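Local coordinates for protein constitutive androstane receptor (Mus musculus, PDB 1XNX) that forms a heterodimer with RXR and, as a nuclear receptor, binds DNA response elements to activate transcription, its ligand-binding domain binding the steroid inverse agonist androstenol, at residues 12-22 with 196-206; 60-69 with 130-140. All coordinates share one frame; numbering follows the deposited sequence.

Contact 1: residues 12-22 with 196-206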
loop_
_atom_site.group_PDB
_atom_site.type_symbol
_atom_site.label_atom_id
_atom_site.label_comp_id
_atom_site.label_asym_id
_atom_site.label_seq_id
_atom_site.Cartn_x
_atom_site.Cartn_y
_atom_site.Cartn_z
ATOM N N LEU A 12 -23.099 21.208 4.221
ATOM C CA LEU A 12 -23.032 20.034 3.298
ATOM C C LEU A 12 -22.852 20.485 1.856
ATOM O O LEU A 12 -23.800 20.468 1.063
ATOM C CB LEU A 12 -24.299 19.167 3.415
ATOM C CG LEU A 12 -24.214 18.005 4.414
ATOM C CD1 LEU A 12 -24.124 18.546 5.842
ATOM C CD2 LEU A 12 -25.425 17.089 4.258
ATOM N N GLN A 13 -21.624 20.886 1.540
ATOM C CA GLN A 13 -21.216 21.375 0.223
ATOM C C GLN A 13 -20.202 22.485 0.488
ATOM O O GLN A 13 -20.356 23.250 1.444
ATOM C CB GLN A 13 -22.394 21.955 -0.569
ATOM C CG GLN A 13 -22.615 21.290 -1.924
ATOM C CD GLN A 13 -23.472 22.127 -2.862
ATOM O OE1 GLN A 13 -24.604 22.488 -2.537
ATOM N NE2 GLN A 13 -22.929 22.442 -4.036
ATOM N N LEU A 14 -19.172 22.566 -0.352
ATOM C CA LEU A 14 -18.126 23.571 -0.188
ATOM C C LEU A 14 -18.377 24.823 -1.001
ATOM O O LEU A 14 -18.662 24.751 -2.196
ATOM C CB LEU A 14 -16.769 23.004 -0.603
ATOM C CG LEU A 14 -16.219 21.823 0.186
ATOM C CD1 LEU A 14 -14.904 21.393 -0.427
ATOM C CD2 LEU A 14 -16.030 22.215 1.637
ATOM N N ASN A 15 -18.251 25.974 -0.351
ATOM C CA ASN A 15 -18.435 27.241 -1.027
ATOM C C ASN A 15 -17.066 27.704 -1.520
ATOM O O ASN A 15 -16.048 27.081 -1.207
ATOM C CB ASN A 15 -19.037 28.253 -0.062
ATOM C CG ASN A 15 -18.171 28.488 1.138
ATOM O OD1 ASN A 15 -18.667 28.776 2.227
ATOM N ND2 ASN A 15 -16.861 28.385 0.951
ATOM N N GLN A 16 -17.038 28.795 -2.279
ATOM C CA GLN A 16 -15.786 29.319 -2.825
ATOM C C GLN A 16 -14.721 29.569 -1.748
ATOM O O GLN A 16 -13.554 29.205 -1.928
ATOM C CB GLN A 16 -16.063 30.608 -3.604
ATOM C CG GLN A 16 -15.038 30.919 -4.676
ATOM C CD GLN A 16 -14.983 29.856 -5.764
ATOM O OE1 GLN A 16 -14.183 29.947 -6.700
ATOM N NE2 GLN A 16 -15.839 28.842 -5.649
ATOM N N GLN A 17 -15.124 30.185 -0.637
ATOM C CA GLN A 17 -14.206 30.470 0.463
ATOM C C GLN A 17 -13.493 29.195 0.923
ATOM O O GLN A 17 -12.269 29.168 1.098
ATOM C CB GLN A 17 -14.965 31.081 1.650
ATOM C CG GLN A 17 -15.363 32.563 1.504
ATOM C CD GLN A 17 -16.439 32.815 0.451
ATOM O OE1 GLN A 17 -17.534 32.247 0.506
ATOM N NE2 GLN A 17 -16.133 33.683 -0.507
ATOM N N GLN A 18 -14.275 28.135 1.105
ATOM C CA GLN A 18 -13.754 26.857 1.561
ATOM C C GLN A 18 -12.821 26.191 0.564
ATOM O O GLN A 18 -11.760 25.690 0.942
ATOM C CB GLN A 18 -14.919 25.937 1.898
ATOM C CG GLN A 18 -15.828 26.513 2.969
ATOM C CD GLN A 18 -17.080 25.695 3.175
ATOM O OE1 GLN A 18 -17.811 25.404 2.225
ATOM N NE2 GLN A 18 -17.342 25.321 4.424
ATOM N N LYS A 19 -13.215 26.180 -0.706
ATOM C CA LYS A 19 -12.388 25.575 -1.746
ATOM C C LYS A 19 -11.064 26.321 -1.814
ATOM O O LYS A 19 -10.021 25.728 -2.058
ATOM C CB LYS A 19 -13.077 25.653 -3.109
ATOM C CG LYS A 19 -14.512 25.161 -3.129
ATOM C CD LYS A 19 -14.852 24.572 -4.490
ATOM C CE LYS A 19 -16.338 24.308 -4.630
ATOM N NZ LYS A 19 -17.115 25.582 -4.691
ATOM N N GLU A 20 -11.113 27.630 -1.601
ATOM C CA GLU A 20 -9.906 28.447 -1.627
ATOM C C GLU A 20 -9.023 28.105 -0.432
ATOM O O GLU A 20 -7.797 28.097 -0.540
ATOM C CB GLU A 20 -10.271 29.940 -1.615
ATOM C CG GLU A 20 -10.598 30.507 -3.000
ATOM C CD GLU A 20 -11.308 31.852 -2.940
ATOM O OE1 GLU A 20 -10.880 32.720 -2.148
ATOM O OE2 GLU A 20 -12.292 32.044 -3.692
ATOM N N LEU A 21 -9.651 27.813 0.703
ATOM C CA LEU A 21 -8.908 27.462 1.907
ATOM C C LEU A 21 -8.174 26.135 1.705
ATOM O O LEU A 21 -6.994 26.008 2.047
ATOM C CB LEU A 21 -9.855 27.352 3.104
ATOM C CG LEU A 21 -9.203 27.065 4.457
ATOM C CD1 LEU A 21 -8.206 28.142 4.785
ATOM C CD2 LEU A 21 -10.263 27.014 5.532
ATOM N N VAL A 22 -8.868 25.151 1.145
ATOM C CA VAL A 22 -8.248 23.861 0.914
ATOM C C VAL A 22 -6.988 24.063 0.089
ATOM O O VAL A 22 -5.924 23.522 0.406
ATOM C CB VAL A 22 -9.175 22.897 0.140
ATOM C CG1 VAL A 22 -8.426 21.596 -0.143
ATOM C CG2 VAL A 22 -10.456 22.621 0.934
ATOM N N MET A 196 -12.853 24.087 10.185
ATOM C CA MET A 196 -11.893 23.183 9.585
ATOM C C MET A 196 -12.529 21.806 9.461
ATOM O O MET A 196 -12.431 21.179 8.408
ATOM C CB MET A 196 -10.648 23.111 10.460
ATOM C CG MET A 196 -9.353 23.137 9.688
ATOM S SD MET A 196 -9.261 24.558 8.610
ATOM C CE MET A 196 -9.277 25.901 9.780
ATOM N N ALA A 197 -13.201 21.345 10.520
ATOM C CA ALA A 197 -13.847 20.023 10.503
ATOM C C ALA A 197 -15.003 19.947 9.503
ATOM O O ALA A 197 -15.176 18.943 8.803
ATOM C CB ALA A 197 -14.344 19.641 11.911
ATOM N N LEU A 198 -15.795 21.011 9.442
ATOM C CA LEU A 198 -16.917 21.060 8.522
ATOM C C LEU A 198 -16.394 20.960 7.089
ATOM O O LEU A 198 -17.002 20.307 6.243
ATOM C CB LEU A 198 -17.691 22.364 8.710
ATOM C CG LEU A 198 -18.821 22.617 7.705
ATOM C CD1 LEU A 198 -19.895 21.573 7.896
ATOM C CD2 LEU A 198 -19.384 24.025 7.887
ATOM N N ILE A 199 -15.271 21.614 6.806
ATOM C CA ILE A 199 -14.704 21.541 5.465
ATOM C C ILE A 199 -14.170 20.136 5.227
ATOM O O ILE A 199 -14.229 19.625 4.110
ATOM C CB ILE A 199 -13.549 22.546 5.261
ATOM C CG1 ILE A 199 -14.081 23.985 5.366
ATOM C CG2 ILE A 199 -12.896 22.308 3.908
ATOM C CD1 ILE A 199 -13.008 25.064 5.273
ATOM N N LEU A 200 -13.641 19.511 6.275
ATOM C CA LEU A 200 -13.118 18.154 6.142
ATOM C C LEU A 200 -14.297 17.270 5.763
ATOM O O LEU A 200 -14.321 16.634 4.710
ATOM C CB LEU A 200 -12.539 17.662 7.471
ATOM C CG LEU A 200 -11.520 16.512 7.474
ATOM C CD1 LEU A 200 -11.539 15.918 8.860
ATOM C CD2 LEU A 200 -11.839 15.440 6.449
ATOM N N ASN A 201 -15.285 17.258 6.642
ATOM C CA ASN A 201 -16.484 16.468 6.441
ATOM C C ASN A 201 -17.116 16.637 5.059
ATOM O O ASN A 201 -17.262 15.664 4.315
ATOM C CB ASN A 201 -17.518 16.823 7.493
ATOM C CG ASN A 201 -18.775 16.042 7.320
ATOM O OD1 ASN A 201 -18.911 14.933 7.847
ATOM N ND2 ASN A 201 -19.701 16.592 6.547
ATOM N N ASN A 202 -17.502 17.867 4.724
ATOM C CA ASN A 202 -18.136 18.142 3.441
ATOM C C ASN A 202 -17.234 17.787 2.266
ATOM O O ASN A 202 -17.724 17.347 1.210
ATOM C CB ASN A 202 -18.564 19.610 3.370
ATOM C CG ASN A 202 -19.761 19.920 4.278
ATOM O OD1 ASN A 202 -20.252 21.050 4.308
ATOM N ND2 ASN A 202 -20.231 18.916 5.014
ATOM N N HIS A 203 -15.924 17.967 2.452
ATOM C CA HIS A 203 -14.961 17.634 1.408
ATOM C C HIS A 203 -15.048 16.143 1.123
ATOM O O HIS A 203 -15.089 15.726 -0.034
ATOM C CB HIS A 203 -13.533 17.985 1.839
ATOM C CG HIS A 203 -12.473 17.275 1.045
ATOM N ND1 HIS A 203 -12.027 16.008 1.361
ATOM C CD2 HIS A 203 -11.801 17.639 -0.075
ATOM C CE1 HIS A 203 -11.129 15.622 0.473
ATOM N NE2 HIS A 203 -10.974 16.593 -0.409
ATOM N N ILE A 204 -15.076 15.347 2.190
ATOM C CA ILE A 204 -15.168 13.902 2.063
ATOM C C ILE A 204 -16.396 13.508 1.263
ATOM O O ILE A 204 -16.308 12.667 0.365
ATOM C CB ILE A 204 -15.224 13.211 3.452
ATOM C CG1 ILE A 204 -13.822 13.187 4.071
ATOM C CG2 ILE A 204 -15.793 11.800 3.325
ATOM C CD1 ILE A 204 -13.770 12.541 5.418
ATOM N N MET A 205 -17.541 14.108 1.580
ATOM C CA MET A 205 -18.771 13.787 0.857
ATOM C C MET A 205 -18.605 14.079 -0.636
ATOM O O MET A 205 -18.954 13.256 -1.486
ATOM C CB MET A 205 -19.943 14.583 1.428
ATOM C CG MET A 205 -20.303 14.198 2.852
ATOM S SD MET A 205 -21.668 15.174 3.526
ATOM C CE MET A 205 -23.047 14.209 2.954
ATOM N N GLU A 206 -18.058 15.251 -0.946
ATOM C CA GLU A 206 -17.819 15.649 -2.329
ATOM C C GLU A 206 -17.082 14.546 -3.099
ATOM O O GLU A 206 -17.210 14.440 -4.319
ATOM C CB GLU A 206 -16.988 16.937 -2.350
ATOM C CG GLU A 206 -16.705 17.538 -3.725
ATOM C CD GLU A 206 -15.564 18.553 -3.674
ATOM O OE1 GLU A 206 -14.389 18.129 -3.527
ATOM O OE2 GLU A 206 -15.835 19.776 -3.765
#

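Contact 2: residues 60-69 with 130-140. With ATE (16,17-androstene-3-ol), chain C.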
loop_
_atom_site.group_PDB
_atom_site.type_symbol
_atom_site.label_atom_id
_atom_site.label_comp_id
_atom_site.label_asym_id
_atom_site.label_seq_id
_atom_site.Cartn_x
_atom_site.Cartn_y
_atom_site.Cartn_z
ATOM N N GLY A 60 24.809 -2.655 15.198
ATOM C CA GLY A 60 25.916 -2.072 15.933
ATOM C C GLY A 60 25.580 -0.872 16.810
ATOM O O GLY A 60 24.533 -0.851 17.458
ATOM N N PRO A 61 26.456 0.149 16.846
ATOM C CA PRO A 61 26.310 1.375 17.635
ATOM C C PRO A 61 24.983 2.114 17.549
ATOM O O PRO A 61 24.422 2.307 16.470
ATOM C CB PRO A 61 27.484 2.231 17.159
ATOM C CG PRO A 61 27.723 1.752 15.776
ATOM C CD PRO A 61 27.622 0.267 15.957
ATOM N N VAL A 62 24.501 2.546 18.706
ATOM C CA VAL A 62 23.245 3.270 18.798
ATOM C C VAL A 62 23.375 4.763 18.503
ATOM O O VAL A 62 22.562 5.325 17.776
ATOM C CB VAL A 62 22.631 3.116 20.195
ATOM C CG1 VAL A 62 21.400 3.979 20.311
ATOM C CG2 VAL A 62 22.286 1.662 20.450
ATOM N N LEU A 63 24.399 5.398 19.067
ATOM C CA LEU A 63 24.608 6.835 18.896
ATOM C C LEU A 63 24.225 7.369 17.524
ATOM O O LEU A 63 23.317 8.195 17.412
ATOM C CB LEU A 63 26.062 7.207 19.181
ATOM C CG LEU A 63 26.329 8.451 20.036
ATOM C CD1 LEU A 63 27.667 9.018 19.607
ATOM C CD2 LEU A 63 25.231 9.500 19.869
ATOM N N PRO A 64 24.920 6.922 16.457
ATOM C CA PRO A 64 24.553 7.432 15.130
ATOM C C PRO A 64 23.062 7.266 14.821
ATOM O O PRO A 64 22.412 8.224 14.408
ATOM C CB PRO A 64 25.475 6.652 14.179
ATOM C CG PRO A 64 25.822 5.431 14.930
ATOM C CD PRO A 64 25.998 5.922 16.347
ATOM N N LEU A 65 22.515 6.072 15.030
ATOM C CA LEU A 65 21.091 5.859 14.775
ATOM C C LEU A 65 20.245 6.824 15.621
ATOM O O LEU A 65 19.311 7.486 15.126
ATOM C CB LEU A 65 20.684 4.430 15.113
ATOM C CG LEU A 65 19.190 4.157 14.955
ATOM C CD1 LEU A 65 18.733 4.542 13.549
ATOM C CD2 LEU A 65 18.910 2.692 15.238
ATOM N N LEU A 66 20.580 6.896 16.904
ATOM C CA LEU A 66 19.878 7.769 17.809
ATOM C C LEU A 66 19.926 9.227 17.352
ATOM O O LEU A 66 18.878 9.860 17.202
ATOM C CB LEU A 66 20.453 7.644 19.220
ATOM C CG LEU A 66 19.767 8.484 20.309
ATOM C CD1 LEU A 66 18.255 8.305 20.257
ATOM C CD2 LEU A 66 20.303 8.061 21.660
ATOM N N THR A 67 21.116 9.769 17.112
ATOM C CA THR A 67 21.183 11.176 16.706
ATOM C C THR A 67 20.547 11.444 15.337
ATOM O O THR A 67 20.268 12.591 14.983
ATOM C CB THR A 67 22.646 11.731 16.731
ATOM O OG1 THR A 67 23.409 11.173 15.658
ATOM C CG2 THR A 67 23.318 11.390 18.044
ATOM N N HIS A 68 20.309 10.383 14.572
ATOM C CA HIS A 68 19.687 10.535 13.263
ATOM C C HIS A 68 18.209 10.836 13.498
ATOM O O HIS A 68 17.643 11.762 12.906
ATOM C CB HIS A 68 19.821 9.251 12.447
ATOM C CG HIS A 68 19.036 9.266 11.172
ATOM N ND1 HIS A 68 19.353 10.087 10.112
ATOM C CD2 HIS A 68 17.943 8.562 10.792
ATOM C CE1 HIS A 68 18.491 9.887 9.131
ATOM N NE2 HIS A 68 17.626 8.967 9.519
ATOM N N PHE A 69 17.593 10.033 14.366
ATOM C CA PHE A 69 16.195 10.207 14.711
ATOM C C PHE A 69 16.057 11.591 15.332
ATOM O O PHE A 69 15.038 12.262 15.174
ATOM C CB PHE A 69 15.752 9.131 15.710
ATOM C CG PHE A 69 15.546 7.781 15.093
ATOM C CD1 PHE A 69 14.985 7.663 13.820
ATOM C CD2 PHE A 69 15.879 6.624 15.796
ATOM C CE1 PHE A 69 14.754 6.418 13.251
ATOM C CE2 PHE A 69 15.652 5.362 15.241
ATOM C CZ PHE A 69 15.088 5.257 13.966
ATOM N N LEU A 130 15.609 5.801 1.911
ATOM C CA LEU A 130 15.619 5.209 3.243
ATOM C C LEU A 130 14.405 4.343 3.544
ATOM O O LEU A 130 13.320 4.576 3.029
ATOM C CB LEU A 130 15.736 6.327 4.289
ATOM C CG LEU A 130 17.131 6.636 4.850
ATOM C CD1 LEU A 130 18.201 6.346 3.815
ATOM C CD2 LEU A 130 17.178 8.079 5.311
ATOM N N CYS A 131 14.590 3.329 4.374
ATOM C CA CYS A 131 13.475 2.463 4.731
ATOM C C CYS A 131 13.439 2.247 6.249
ATOM O O CYS A 131 14.255 1.511 6.802
ATOM C CB CYS A 131 13.592 1.117 4.011
ATOM S SG CYS A 131 12.287 -0.036 4.471
ATOM N N TYR A 132 12.488 2.888 6.919
ATOM C CA TYR A 132 12.391 2.755 8.357
ATOM C C TYR A 132 11.540 1.576 8.807
ATOM O O TYR A 132 10.474 1.312 8.256
ATOM C CB TYR A 132 11.855 4.050 8.979
ATOM C CG TYR A 132 12.761 5.247 8.777
ATOM C CD1 TYR A 132 12.422 6.260 7.872
ATOM C CD2 TYR A 132 13.958 5.372 9.493
ATOM C CE1 TYR A 132 13.246 7.363 7.685
ATOM C CE2 TYR A 132 14.796 6.482 9.315
ATOM C CZ TYR A 132 14.427 7.471 8.407
ATOM O OH TYR A 132 15.221 8.578 8.234
ATOM N N LYS A 133 12.034 0.869 9.816
ATOM C CA LYS A 133 11.348 -0.279 10.378
ATOM C C LYS A 133 11.179 -0.010 11.863
ATOM O O LYS A 133 12.024 0.654 12.477
ATOM C CB LYS A 133 12.184 -1.538 10.176
ATOM C CG LYS A 133 12.543 -1.806 8.727
ATOM C CD LYS A 133 13.527 -2.947 8.619
ATOM C CE LYS A 133 13.733 -3.335 7.184
ATOM N NZ LYS A 133 12.418 -3.588 6.539
ATOM N N MET A 134 10.100 -0.530 12.447
ATOM C CA MET A 134 9.839 -0.319 13.868
ATOM C C MET A 134 11.019 -0.783 14.711
ATOM O O MET A 134 11.349 -0.170 15.733
ATOM C CB MET A 134 8.579 -1.068 14.314
ATOM C CG MET A 134 8.082 -0.617 15.690
ATOM S SD MET A 134 6.959 -1.761 16.519
ATOM C CE MET A 134 8.097 -2.668 17.511
ATOM N N GLU A 135 11.662 -1.861 14.274
ATOM C CA GLU A 135 12.801 -2.403 15.000
ATOM C C GLU A 135 13.936 -1.388 15.127
ATOM O O GLU A 135 14.697 -1.432 16.089
ATOM C CB GLU A 135 13.322 -3.666 14.316
ATOM C CG GLU A 135 12.309 -4.796 14.193
ATOM C CD GLU A 135 11.148 -4.463 13.252
ATOM O OE1 GLU A 135 11.313 -3.591 12.361
ATOM O OE2 GLU A 135 10.072 -5.090 13.396
ATOM N N ASP A 136 14.048 -0.468 14.172
ATOM C CA ASP A 136 15.111 0.531 14.224
ATOM C C ASP A 136 14.900 1.478 15.396
ATOM O O ASP A 136 15.862 1.928 16.031
ATOM C CB ASP A 136 15.174 1.338 12.924
ATOM C CG ASP A 136 15.285 0.455 11.689
ATOM O OD1 ASP A 136 15.969 -0.599 11.761
ATOM O OD2 ASP A 136 14.694 0.824 10.642
ATOM N N ALA A 137 13.640 1.784 15.680
ATOM C CA ALA A 137 13.309 2.670 16.788
ATOM C C ALA A 137 13.549 1.899 18.085
ATOM O O ALA A 137 13.955 2.478 19.100
ATOM C CB ALA A 137 11.845 3.130 16.689
ATOM N N VAL A 138 13.303 0.589 18.042
ATOM C CA VAL A 138 13.529 -0.260 19.209
ATOM C C VAL A 138 15.004 -0.166 19.597
ATOM O O VAL A 138 15.341 0.086 20.749
ATOM C CB VAL A 138 13.188 -1.730 18.907
ATOM C CG1 VAL A 138 13.495 -2.585 20.115
ATOM C CG2 VAL A 138 11.710 -1.857 18.508
ATOM N N HIS A 139 15.868 -0.352 18.607
ATOM C CA HIS A 139 17.315 -0.294 18.772
ATOM C C HIS A 139 17.784 1.065 19.297
ATOM O O HIS A 139 18.882 1.166 19.855
ATOM C CB HIS A 139 17.986 -0.571 17.425
ATOM C CG HIS A 139 19.463 -0.783 17.516
ATOM N ND1 HIS A 139 20.019 -1.943 18.013
ATOM C CD2 HIS A 139 20.501 0.021 17.185
ATOM C CE1 HIS A 139 21.336 -1.843 17.981
ATOM N NE2 HIS A 139 21.654 -0.662 17.484
ATOM N N ALA A 140 16.971 2.107 19.104
ATOM C CA ALA A 140 17.314 3.457 19.573
ATOM C C ALA A 140 16.844 3.689 21.017
ATOM O O ALA A 140 17.044 4.775 21.580
ATOM C CB ALA A 140 16.696 4.505 18.663
HETATM O O1 ATE C . 9.368 11.637 15.870
HETATM C C3 ATE C . 10.541 10.968 16.334
HETATM C C2 ATE C . 11.420 10.741 15.083
HETATM C C1 ATE C . 10.908 9.597 14.197
HETATM C C4 ATE C . 9.968 9.751 17.094
HETATM C C5 ATE C . 9.448 8.681 16.102
HETATM C C6 ATE C . 8.920 7.476 16.904
HETATM C C10 ATE C . 10.445 8.300 14.931
HETATM C C19 ATE C . 11.756 7.679 15.545
HETATM C C9 ATE C . 9.873 7.196 13.964
HETATM C C11 ATE C . 10.798 6.779 12.791
HETATM C C8 ATE C . 9.363 5.973 14.837
HETATM C C7 ATE C . 8.406 6.351 15.998
HETATM C C14 ATE C . 8.798 4.857 13.911
HETATM C C15 ATE C . 8.203 3.557 14.448
HETATM C C13 ATE C . 9.721 4.441 12.718
HETATM C C12 ATE C . 10.228 5.652 11.904
HETATM C C18 ATE C . 10.981 3.621 13.162
HETATM C C17 ATE C . 8.766 3.392 12.179
HETATM C C16 ATE C . 7.913 2.907 13.109
#

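Contact 1: residues 12-22 with 196-206
Leu-12 and Gln-13 are tied to the helix 196-206 through one amide oxygen, that of Asn-202, which accepts hydrogen bonds from two successive backbone N-H groups. Leu-12 N lies 2.9 Å from Asn-202 OD1, and Gln-13 N lies 3.1 Å from that same Asn-202 OD1. Both donors approach from one face of the amide, the second far above its plane at 72°, so the loop is draped over the carboxamide instead of meeting it edge-on. A second set of polar bonds lies within 12-22: Gln-18 OE1 receives the N-H of Asn-15, the N-cap residue, at 2.7 Å and in the carbonyl plane, one of the two links that define a capping box. Held in this way, the Gln-18 carboxamide turns its other branch to the partner helix, with NE2 3.6 Å from Ile-199 CG1.

The apolar contacts gather round Ile-199. Its CG1 lies beside the backbone N (chi1 -65°) and carries CD1 outward to Leu-21 CD2, while the other branch, CG2, is 3.9 Å from both Val-22 CG2 and Leu-14 CD2. Leu-14 crosses Ile-199 nearly at a right angle, and its second methyl, CD1, comes 3.8 Å from Glu-206 OE2. Beyond these, the sulfur of Met-196 touches Leu-21, and Met-205 SD sits 3.9 Å from Leu-12 CG, where both residues are exposed.

Met-196 and His-203 also reach helix 164-175, and Leu-200 reaches both that helix and helix 216-233. Segments 16-22 and 196-206, the start of the domain's first helix and the end of a late one, pack at 93°, within the three-layered, mainly helical sandwich of nuclear receptor ligand-binding domains, far from the steroid pocket.

Contact 2: residues 60-69 with 130-140
Helix 62-69 and the short helix 134-139 cross at 112° with their axes 10.0 Å apart, and their backbones draw closest where Leu-66 faces Ala-140, the CA of Leu-66 lying 5.3 Å from the CA of Ala-140. Near the start of the first helix, His-139 donates from NE2 to the carbonyl O of Gly-60 at 2.9 Å; that oxygen lies in the imidazole plane. Val-62 and Leu-65 wedge against the same residue: Leu-65 CD2 abuts the ring edge at His-139 CD2, 3.7 Å away, and Val-62 CG2 rests near the backbone O of His-139.

This is the corner of the nuclear receptor ligand-binding domain where a long helix, 62-85, meets the small antiparallel sheet and the short helix after it, enclosing one end of the steroid site. Phe-69 occupies the junction. Its CG lies beside its own backbone N (chi1 -75°), which swings the ring back across the contact, where the backbone O of Asp-136 and the methyl of Ala-140 meet its edge. C19 of androstenol sits over one ring face, displaced toward the rim of the ring and 3.7 Å from Phe-69 CD1.

Tyr-132 slides past Phe-69 in the opposite direction and sets its own CB 3.7 Å from C12 of the steroid; the CB of Ala-137 adds a contact to C18. At its far end Tyr-132 OH hydrogen-bonds His-68 NE2 at 2.8 Å, the two rings meeting rim to rim with planes 25° apart. His-68 ND1 bonds Phe-43 O, so both ring nitrogens are gripped, consistent with a second-shell residue that positions the pocket-lining Tyr-132. Asp-136 OD2 accepts the backbone N-H of Lys-133, while OD1 forms salt bridges with Arg-54 and Arg-59.

How the contacts relate
From the N terminus, the chain enters contact 1 with residues 12-22 and the start of helix 16-32, passes through a long loop region, and reaches helix 62-85, whose beginning opens contact 2. It then runs through helices 88-91 and 95-114 and the first two short strands before the third strand and helix 134-139, in residues 130-140, close that loop, 61 residues on. Helices 144-158 and 164-175 follow, and the end of helix 186-206 returns to helix 16-32, closing contact 1 after 174 residues. Contact 2 is thus nested inside contact 1. The two lie on opposite sides of the domain's centre, about 40 Å apart between centres: contact 1 joins first helix to late helix, contact 2 the start of helix 62-85 to the last strand and short helix beside the ligand.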